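Local structure of leucine-rich repeat protein (Bacteroides thetaiotaomicron, 4ECN) at residues Gly131-Lys136 with Glu242-Ile247; Met163-Arg168 with Ala213-Val218. The protein is of unknown function but, as an extracellular leucine-rich repeat protein carrying two DUF4458 domains, probably binds other proteins. One frame throughout, in Å; residues are numbered along the deposited sequence.

Interaction 1. Residues Gly131-Lys136 with Glu242-Ile247; sequences GTVTFK and ESFTVI
Phe-244 reaches from its short strand towards Val-133 and Phe-135 and illustrates how two layers of a beta fold can be joined chiefly by side chains, without a hydrogen bond between them. Its CG sits between the backbone N and the carbonyl carbon (chi1 62°), and the ring beyond projects at the opposing strand. Two neighbouring ring atoms make the contact: CE2 lies 3.9 Å from Val-133 CG2, and CZ lies 4.2 Å from Phe-135 CE1. The two aromatic side chains cross obliquely, meeting at Phe-244 CZ and Phe-135 CE1, whereas the valine crosses the Phe-244 side chain at about a right angle. Val-133 also packs within its own strand, where its CG1 lies over one face of the Phe-135 ring, displaced towards the rim. The carbonyl oxygen of Glu-242 lies in the plane of the Phe-244 ring, at its edge.

The strand axes approach to 7.8 Å and run at 148°, as in the facing layers of a beta sandwich, here within a DUF4458 domain of the transthyretin clan. Strand 130-139 is bonded to strands 202-212 and 251-259, while strand 244-246 is bonded to strand 214-227; Val-162 and Val-218 touch both phenylalanines.

Two residues further on, Val-246 divides its methyls between two partners. CG2 touches Val-133 CG2 at 3.5 Å, and CG1, anti to the backbone N, lies 3.5 Å from Gly-131 CA. At Ile-247 the backbones themselves meet, with Gly-131 CA directing a CH···O contact of 3.4 Å at Ile-247 O.

Interaction 2. Residues Met163-Arg168 with Ala213-Val218; sequences MNSFNR and AGTYQV
Asn-164 and Tyr-216 face one another on the same face of the sheet, and their planar groups stand 58° apart. The two side chains cross at a slant, with Tyr-216 CE2 4.0 Å from Asn-164 CB. Further out, Asn-164 ND2 stays 4.0 Å from Tyr-216 OH, too far for a hydrogen bond; the hydroxyl is bonded to Pro-212 O. Asn-164 CG is anti to the backbone N (chi1 -178°), and OD1 accepts from Phe-166 N at 2.9 Å, in the plane of the carbonyl, and from Asn-167 N, which stands above that plane. Two bonds therefore grip this oxygen and hold the amide against the turn.

These bonds form an Asx turn within a wider Asx motif, placed where strand 157-164 gives way to the loop of the hairpin leading into strand 170-179. Antiparallel pairing to strand 214-227 ends here: Met-163, a selenomethionine, and Gln-217 are the hydrogen-bonded pair, with Met-163 N 2.9 Å from Gln-217 O and Gln-217 N donating back to Met-163 O. Asn-164 and Tyr-216 follow as a non-hydrogen-bonded pair. Just past the strand end, Ser-165 N still donates to Thr-215 O (2.8 Å).

On the face carrying Met-163 and Gln-217, the polar groups meet through water. Ser-165 OG and Gln-217 OE1 do not bond directly; one water molecule bridges them, donating to OE1 and also bonding to OG. The other end of that carboxamide is tied down separately, Gln-217 NE2 being bonded to Gly-241 O.

How the interactions relate
From the N terminus, Gly-131–Lys-136 comes first, on strand 130-139; the chain then enters strand 157-164 and reaches Met-163–Arg-168. After the hairpin and strand 202-212 it arrives at Ala-213–Val-218, and interaction 2 closes a loop of 44 intervening residues. The return to Glu-242–Ile-247 lets interaction 1 close a longer one, of 105 residues, that wholly encloses the first. The smaller closure is made within a layer, the larger across the interior of the domain. Strand 214-227 connects them, being flanked by strands 157-164 and 244-246: Val-246 N lies 2.7 Å from Gly-214 O, a probable hydrogen bond, and Tyr-216 N probably bonds to Phe-244 O.

Interaction 1. Residues Gly131-Lys136 with Glu242-Ile247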
ATOM      1  N   GLY A 131      29.062 -36.507  14.407  1.00 60.64           N
ATOM      2  CA  GLY A 131      30.328 -37.060  13.949  1.00 60.23           C
ATOM      3  C   GLY A 131      31.169 -35.886  13.486  1.00 63.03           C
ATOM      4  O   GLY A 131      30.732 -34.735  13.636  1.00 62.12           O
ATOM      5  N   THR A 132      32.378 -36.136  12.931  1.00 59.26           N
ATOM      6  CA  THR A 132      33.234 -35.038  12.449  1.00 58.85           C
ATOM      7  C   THR A 132      33.604 -35.281  10.966  1.00 63.28           C
ATOM      8  O   THR A 132      33.504 -36.409  10.485  1.00 63.55           O
ATOM      9  CB  THR A 132      34.467 -34.816  13.336  1.00 63.67           C
ATOM     10  OG1 THR A 132      35.180 -36.037  13.494  1.00 65.83           O
ATOM     11  CG2 THR A 132      34.098 -34.244  14.708  1.00 59.38           C
ATOM     12  N   VAL A 133      33.953 -34.204  10.229  1.00 59.69           N
ATOM     13  CA  VAL A 133      34.215 -34.264   8.784  1.00 59.60           C
ATOM     14  C   VAL A 133      35.376 -33.361   8.377  1.00 64.67           C
ATOM     15  O   VAL A 133      35.564 -32.286   8.945  1.00 65.24           O
ATOM     16  CB  VAL A 133      32.922 -33.859   7.995  1.00 62.30           C
ATOM     17  CG1 VAL A 133      33.219 -33.370   6.581  1.00 61.43           C
ATOM     18  CG2 VAL A 133      31.927 -35.009   7.946  1.00 62.42           C
ATOM     19  N   THR A 134      36.111 -33.795   7.341  1.00 60.44           N
ATOM     20  CA  THR A 134      37.163 -33.044   6.661  1.00 60.19           C
ATOM     21  C   THR A 134      36.826 -33.045   5.188  1.00 63.55           C
ATOM     22  O   THR A 134      36.278 -34.030   4.681  1.00 62.15           O
ATOM     23  CB  THR A 134      38.568 -33.587   6.932  1.00 67.44           C
ATOM     24  OG1 THR A 134      38.610 -34.969   6.558  1.00 75.28           O
ATOM     25  CG2 THR A 134      39.011 -33.386   8.366  1.00 60.69           C
ATOM     26  N   PHE A 135      37.152 -31.956   4.498  1.00 59.98           N
ATOM     27  CA  PHE A 135      36.848 -31.821   3.079  1.00 58.84           C
ATOM     28  C   PHE A 135      38.100 -31.958   2.227  1.00 63.27           C
ATOM     29  O   PHE A 135      39.221 -31.733   2.699  1.00 64.34           O
ATOM     30  CB  PHE A 135      36.163 -30.469   2.814  1.00 59.38           C
ATOM     31  CG  PHE A 135      34.856 -30.374   3.560  1.00 59.27           C
ATOM     32  CD1 PHE A 135      33.685 -30.882   3.009  1.00 61.37           C
ATOM     33  CD2 PHE A 135      34.812 -29.875   4.857  1.00 59.40           C
ATOM     34  CE1 PHE A 135      32.492 -30.853   3.724  1.00 60.67           C
ATOM     35  CE2 PHE A 135      33.612 -29.842   5.567  1.00 60.59           C
ATOM     36  CZ  PHE A 135      32.465 -30.315   4.991  1.00 58.08           C
ATOM     37  N   LYS A 136      37.884 -32.367   0.976  1.00 58.35           N
ATOM     38  CA  LYS A 136      38.890 -32.537  -0.050  1.00 58.65           C
ATOM     39  C   LYS A 136      38.371 -31.856  -1.296  1.00 65.00           C
ATOM     40  O   LYS A 136      37.386 -32.310  -1.912  1.00 63.88           O
ATOM     41  CB  LYS A 136      39.191 -34.021  -0.262  1.00 61.02           C
ATOM     42  CG  LYS A 136      40.188 -34.356  -1.362  1.00 72.03           C
ATOM     43  CD  LYS A 136      40.022 -35.834  -1.733  1.00 82.38           C
ATOM     44  CE  LYS A 136      40.949 -36.353  -2.802  1.00 90.96           C
ATOM     45  NZ  LYS A 136      42.340 -36.475  -2.304  1.00101.52           N
ATOM     46  N   GLU A 242      29.901 -35.245  -4.372  1.00 61.55           N
ATOM     47  CA  GLU A 242      29.688 -36.671  -4.137  1.00 61.00           C
ATOM     48  C   GLU A 242      29.254 -36.895  -2.685  1.00 63.67           C
ATOM     49  O   GLU A 242      29.808 -36.288  -1.769  1.00 63.43           O
ATOM     50  CB  GLU A 242      30.949 -37.465  -4.484  1.00 62.64           C
ATOM     51  CG  GLU A 242      31.182 -37.568  -5.979  1.00 69.15           C
ATOM     52  CD  GLU A 242      30.169 -38.438  -6.693  1.00 98.17           C
ATOM     53  OE1 GLU A 242      30.157 -39.668  -6.451  1.00 92.88           O
ATOM     54  OE2 GLU A 242      29.381 -37.883  -7.494  1.00103.58           O
ATOM     55  N   SER A 243      28.206 -37.717  -2.510  1.00 58.92           N
ATOM     56  CA  SER A 243      27.560 -38.032  -1.235  1.00 57.18           C
ATOM     57  C   SER A 243      28.530 -38.631  -0.236  1.00 59.56           C
ATOM     58  O   SER A 243      29.321 -39.503  -0.581  1.00 61.39           O
ATOM     59  CB  SER A 243      26.404 -38.998  -1.450  1.00 59.93           C
ATOM     60  OG  SER A 243      25.813 -38.787  -2.723  1.00 70.92           O
ATOM     61  N   PHE A 244      28.499 -38.118   0.983  1.00 52.99           N
ATOM     62  CA  PHE A 244      29.316 -38.609   2.070  1.00 52.36           C
ATOM     63  C   PHE A 244      28.407 -38.895   3.242  1.00 59.35           C
ATOM     64  O   PHE A 244      27.297 -38.357   3.305  1.00 58.87           O
ATOM     65  CB  PHE A 244      30.439 -37.634   2.422  1.00 52.92           C
ATOM     66  CG  PHE A 244      30.032 -36.266   2.915  1.00 52.87           C
ATOM     67  CD1 PHE A 244      29.808 -35.223   2.022  1.00 54.17           C
ATOM     68  CD2 PHE A 244      29.966 -35.992   4.278  1.00 53.94           C
ATOM     69  CE1 PHE A 244      29.489 -33.948   2.481  1.00 54.02           C
ATOM     70  CE2 PHE A 244      29.652 -34.708   4.737  1.00 55.13           C
ATOM     71  CZ  PHE A 244      29.435 -33.693   3.837  1.00 52.50           C
ATOM     72  N   THR A 245      28.843 -39.763   4.152  1.00 57.92           N
ATOM     73  CA  THR A 245      28.002 -40.129   5.281  1.00 58.17           C
ATOM     74  C   THR A 245      28.774 -39.866   6.582  1.00 64.18           C
ATOM     75  O   THR A 245      29.959 -40.187   6.666  1.00 64.03           O
ATOM     76  CB  THR A 245      27.562 -41.599   5.119  1.00 61.10           C
ATOM     77  OG1 THR A 245      27.033 -41.800   3.796  1.00 56.31           O
ATOM     78  CG2 THR A 245      26.554 -42.044   6.172  1.00 56.99           C
ATOM     79  N   VAL A 246      28.093 -39.266   7.584  1.00 61.19           N
ATOM     80  CA  VAL A 246      28.641 -38.974   8.912  1.00 61.12           C
ATOM     81  C   VAL A 246      28.138 -40.041   9.886  1.00 67.46           C
ATOM     82  O   VAL A 246      26.935 -40.323   9.933  1.00 67.13           O
ATOM     83  CB  VAL A 246      28.282 -37.544   9.387  1.00 64.06           C
ATOM     84  CG1 VAL A 246      28.781 -37.282  10.796  1.00 63.47           C
ATOM     85  CG2 VAL A 246      28.814 -36.487   8.429  1.00 63.84           C
ATOM     86  N   ILE A 247      29.069 -40.635  10.653  1.00 66.11           N
ATOM     87  CA  ILE A 247      28.771 -41.677  11.640  1.00 67.02           C
ATOM     88  C   ILE A 247      28.960 -41.099  13.025  1.00 72.20           C
ATOM     89  O   ILE A 247      29.920 -40.362  13.231  1.00 72.00           O
ATOM     90  CB  ILE A 247      29.661 -42.947  11.417  1.00 70.57           C
ATOM     91  CG1 ILE A 247      29.711 -43.433   9.936  1.00 70.43           C
ATOM     92  CG2 ILE A 247      29.327 -44.081  12.393  1.00 71.73           C
ATOM     93  CD1 ILE A 247      28.384 -43.771   9.251  1.00 78.50           C
TER

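Interaction 2. Residues Met163-Arg168 with Ala213-Val218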
HETATM    1  N   MSE A 163      24.134 -30.201   2.554  1.00 48.10           N
HETATM    2  CA  MSE A 163      22.699 -30.422   2.735  1.00 46.29           C
HETATM    3  C   MSE A 163      22.472 -31.854   3.121  1.00 50.02           C
HETATM    4  O   MSE A 163      23.012 -32.745   2.475  1.00 50.47           O
HETATM    5  CB  MSE A 163      21.908 -30.065   1.472  1.00 47.79           C
HETATM    6  CG  MSE A 163      20.404 -29.971   1.693  1.00 53.63           C
HETATM    7 SE   MSE A 163      19.393 -29.871   0.016  0.75 60.32          SE
HETATM    8  CE  MSE A 163      19.614 -31.757  -0.607  1.00 57.86           C
ATOM      9  N   ASN A 164      21.694 -32.077   4.184  1.00 46.30           N
ATOM     10  CA  ASN A 164      21.347 -33.416   4.640  1.00 46.11           C
ATOM     11  C   ASN A 164      20.413 -34.015   3.574  1.00 49.77           C
ATOM     12  O   ASN A 164      19.345 -33.476   3.291  1.00 49.02           O
ATOM     13  CB  ASN A 164      20.736 -33.384   6.066  1.00 43.02           C
ATOM     14  CG  ASN A 164      20.391 -34.749   6.651  1.00 60.71           C
ATOM     15  OD1 ASN A 164      19.683 -35.578   6.045  1.00 57.61           O
ATOM     16  ND2 ASN A 164      20.819 -34.991   7.884  1.00 44.86           N
ATOM     17  N   SER A 165      20.859 -35.092   2.950  1.00 47.51           N
ATOM     18  CA  SER A 165      20.170 -35.773   1.860  1.00 47.98           C
ATOM     19  C   SER A 165      18.777 -36.336   2.266  1.00 53.51           C
ATOM     20  O   SER A 165      17.968 -36.591   1.361  1.00 54.58           O
ATOM     21  CB  SER A 165      21.042 -36.896   1.316  1.00 51.08           C
ATOM     22  OG  SER A 165      22.137 -36.327   0.613  1.00 58.55           O
ATOM     23  N   PHE A 166      18.462 -36.447   3.588  1.00 48.25           N
ATOM     24  CA  PHE A 166      17.155 -36.947   4.015  1.00 46.87           C
ATOM     25  C   PHE A 166      16.226 -35.810   4.487  1.00 50.49           C
ATOM     26  O   PHE A 166      15.131 -35.670   3.948  1.00 50.33           O
ATOM     27  CB  PHE A 166      17.280 -38.008   5.123  1.00 48.31           C
ATOM     28  CG  PHE A 166      15.948 -38.575   5.571  1.00 49.08           C
ATOM     29  CD1 PHE A 166      15.217 -39.420   4.745  1.00 50.99           C
ATOM     30  CD2 PHE A 166      15.417 -38.253   6.816  1.00 49.58           C
ATOM     31  CE1 PHE A 166      13.984 -39.937   5.158  1.00 50.45           C
ATOM     32  CE2 PHE A 166      14.175 -38.761   7.217  1.00 50.58           C
ATOM     33  CZ  PHE A 166      13.474 -39.604   6.389  1.00 48.09           C
ATOM     34  N   ASN A 167      16.616 -35.041   5.505  1.00 46.85           N
ATOM     35  CA  ASN A 167      15.711 -34.019   6.014  1.00 45.93           C
ATOM     36  C   ASN A 167      15.881 -32.663   5.265  1.00 49.93           C
ATOM     37  O   ASN A 167      15.155 -31.721   5.575  1.00 49.66           O
ATOM     38  CB  ASN A 167      15.899 -33.842   7.528  1.00 43.72           C
ATOM     39  CG  ASN A 167      17.216 -33.280   7.973  1.00 62.64           C
ATOM     40  OD1 ASN A 167      17.996 -32.755   7.184  1.00 59.31           O
ATOM     41  ND2 ASN A 167      17.441 -33.272   9.276  1.00 55.05           N
ATOM     42  N   ARG A 168      16.818 -32.568   4.291  1.00 47.06           N
ATOM     43  CA  ARG A 168      17.076 -31.373   3.451  1.00 46.90           C
ATOM     44  C   ARG A 168      17.612 -30.144   4.256  1.00 52.04           C
ATOM     45  O   ARG A 168      17.685 -29.050   3.690  1.00 53.39           O
ATOM     46  CB  ARG A 168      15.798 -30.932   2.668  1.00 45.86           C
ATOM     47  CG  ARG A 168      15.133 -31.986   1.769  1.00 48.49           C
ATOM     48  CD  ARG A 168      16.062 -32.510   0.702  1.00 68.62           C
ATOM     49  NE  ARG A 168      15.408 -33.516  -0.128  1.00 88.72           N
ATOM     50  CZ  ARG A 168      16.048 -34.345  -0.945  1.00105.93           C
ATOM     51  NH1 ARG A 168      17.376 -34.316  -1.031  1.00 97.40           N
ATOM     52  NH2 ARG A 168      15.367 -35.232  -1.664  1.00 85.79           N
ATOM     53  N   ALA A 213      25.002 -36.895  12.594  1.00 54.39           N
ATOM     54  CA  ALA A 213      25.112 -38.116  11.798  1.00 53.19           C
ATOM     55  C   ALA A 213      24.004 -38.159  10.749  1.00 57.56           C
ATOM     56  O   ALA A 213      22.846 -37.842  11.034  1.00 57.01           O
ATOM     57  CB  ALA A 213      25.056 -39.344  12.687  1.00 54.14           C
ATOM     58  N   GLY A 214      24.390 -38.495   9.530  1.00 54.65           N
ATOM     59  CA  GLY A 214      23.486 -38.579   8.394  1.00 53.55           C
ATOM     60  C   GLY A 214      24.260 -38.557   7.101  1.00 57.10           C
ATOM     61  O   GLY A 214      25.496 -38.593   7.111  1.00 56.73           O
ATOM     62  N   THR A 215      23.533 -38.499   5.983  1.00 53.62           N
ATOM     63  CA  THR A 215      24.130 -38.473   4.650  1.00 53.20           C
ATOM     64  C   THR A 215      23.963 -37.063   4.105  1.00 55.18           C
ATOM     65  O   THR A 215      22.909 -36.439   4.255  1.00 53.62           O
ATOM     66  CB  THR A 215      23.518 -39.562   3.758  1.00 59.44           C
ATOM     67  OG1 THR A 215      23.771 -40.833   4.369  1.00 60.42           O
ATOM     68  CG2 THR A 215      24.085 -39.557   2.333  1.00 55.80           C
ATOM     69  N   TYR A 216      25.041 -36.559   3.513  1.00 51.05           N
ATOM     70  CA  TYR A 216      25.109 -35.215   2.978  1.00 49.92           C
ATOM     71  C   TYR A 216      25.666 -35.158   1.586  1.00 51.32           C
ATOM     72  O   TYR A 216      26.278 -36.110   1.120  1.00 50.54           O
ATOM     73  CB  TYR A 216      26.032 -34.356   3.871  1.00 50.92           C
ATOM     74  CG  TYR A 216      25.570 -34.186   5.290  1.00 52.33           C
ATOM     75  CD1 TYR A 216      25.761 -35.197   6.233  1.00 55.15           C
ATOM     76  CD2 TYR A 216      25.027 -32.984   5.723  1.00 52.51           C
ATOM     77  CE1 TYR A 216      25.342 -35.042   7.552  1.00 56.64           C
ATOM     78  CE2 TYR A 216      24.608 -32.814   7.041  1.00 53.64           C
ATOM     79  CZ  TYR A 216      24.772 -33.845   7.951  1.00 62.27           C
ATOM     80  OH  TYR A 216      24.362 -33.678   9.241  1.00 64.50           O
ATOM     81  N   GLN A 217      25.548 -33.976   0.984  1.00 46.92           N
ATOM     82  CA  GLN A 217      26.160 -33.545  -0.260  1.00 46.73           C
ATOM     83  C   GLN A 217      26.543 -32.082  -0.141  1.00 51.62           C
ATOM     84  O   GLN A 217      25.762 -31.301   0.424  1.00 51.77           O
ATOM     85  CB  GLN A 217      25.244 -33.757  -1.462  1.00 47.61           C
ATOM     86  CG  GLN A 217      25.117 -35.178  -1.960  1.00 62.01           C
ATOM     87  CD  GLN A 217      24.240 -35.171  -3.177  1.00 79.76           C
ATOM     88  OE1 GLN A 217      23.001 -35.077  -3.079  1.00 78.71           O
ATOM     89  NE2 GLN A 217      24.872 -35.168  -4.354  1.00 61.63           N
ATOM     90  N   VAL A 218      27.720 -31.694  -0.680  1.00 46.96           N
ATOM     91  CA  VAL A 218      28.092 -30.287  -0.728  1.00 45.88           C
ATOM     92  C   VAL A 218      27.216 -29.687  -1.843  1.00 48.87           C
ATOM     93  O   VAL A 218      27.158 -30.249  -2.938  1.00 49.51           O
ATOM     94  CB  VAL A 218      29.611 -30.040  -0.897  1.00 50.23           C
ATOM     95  CG1 VAL A 218      29.908 -28.557  -1.120  1.00 49.94           C
ATOM     96  CG2 VAL A 218      30.371 -30.530   0.333  1.00 50.25           C
TER
HETATM   97  O   HOH W   1      21.532 -34.040  -0.951  1.00 40.90           O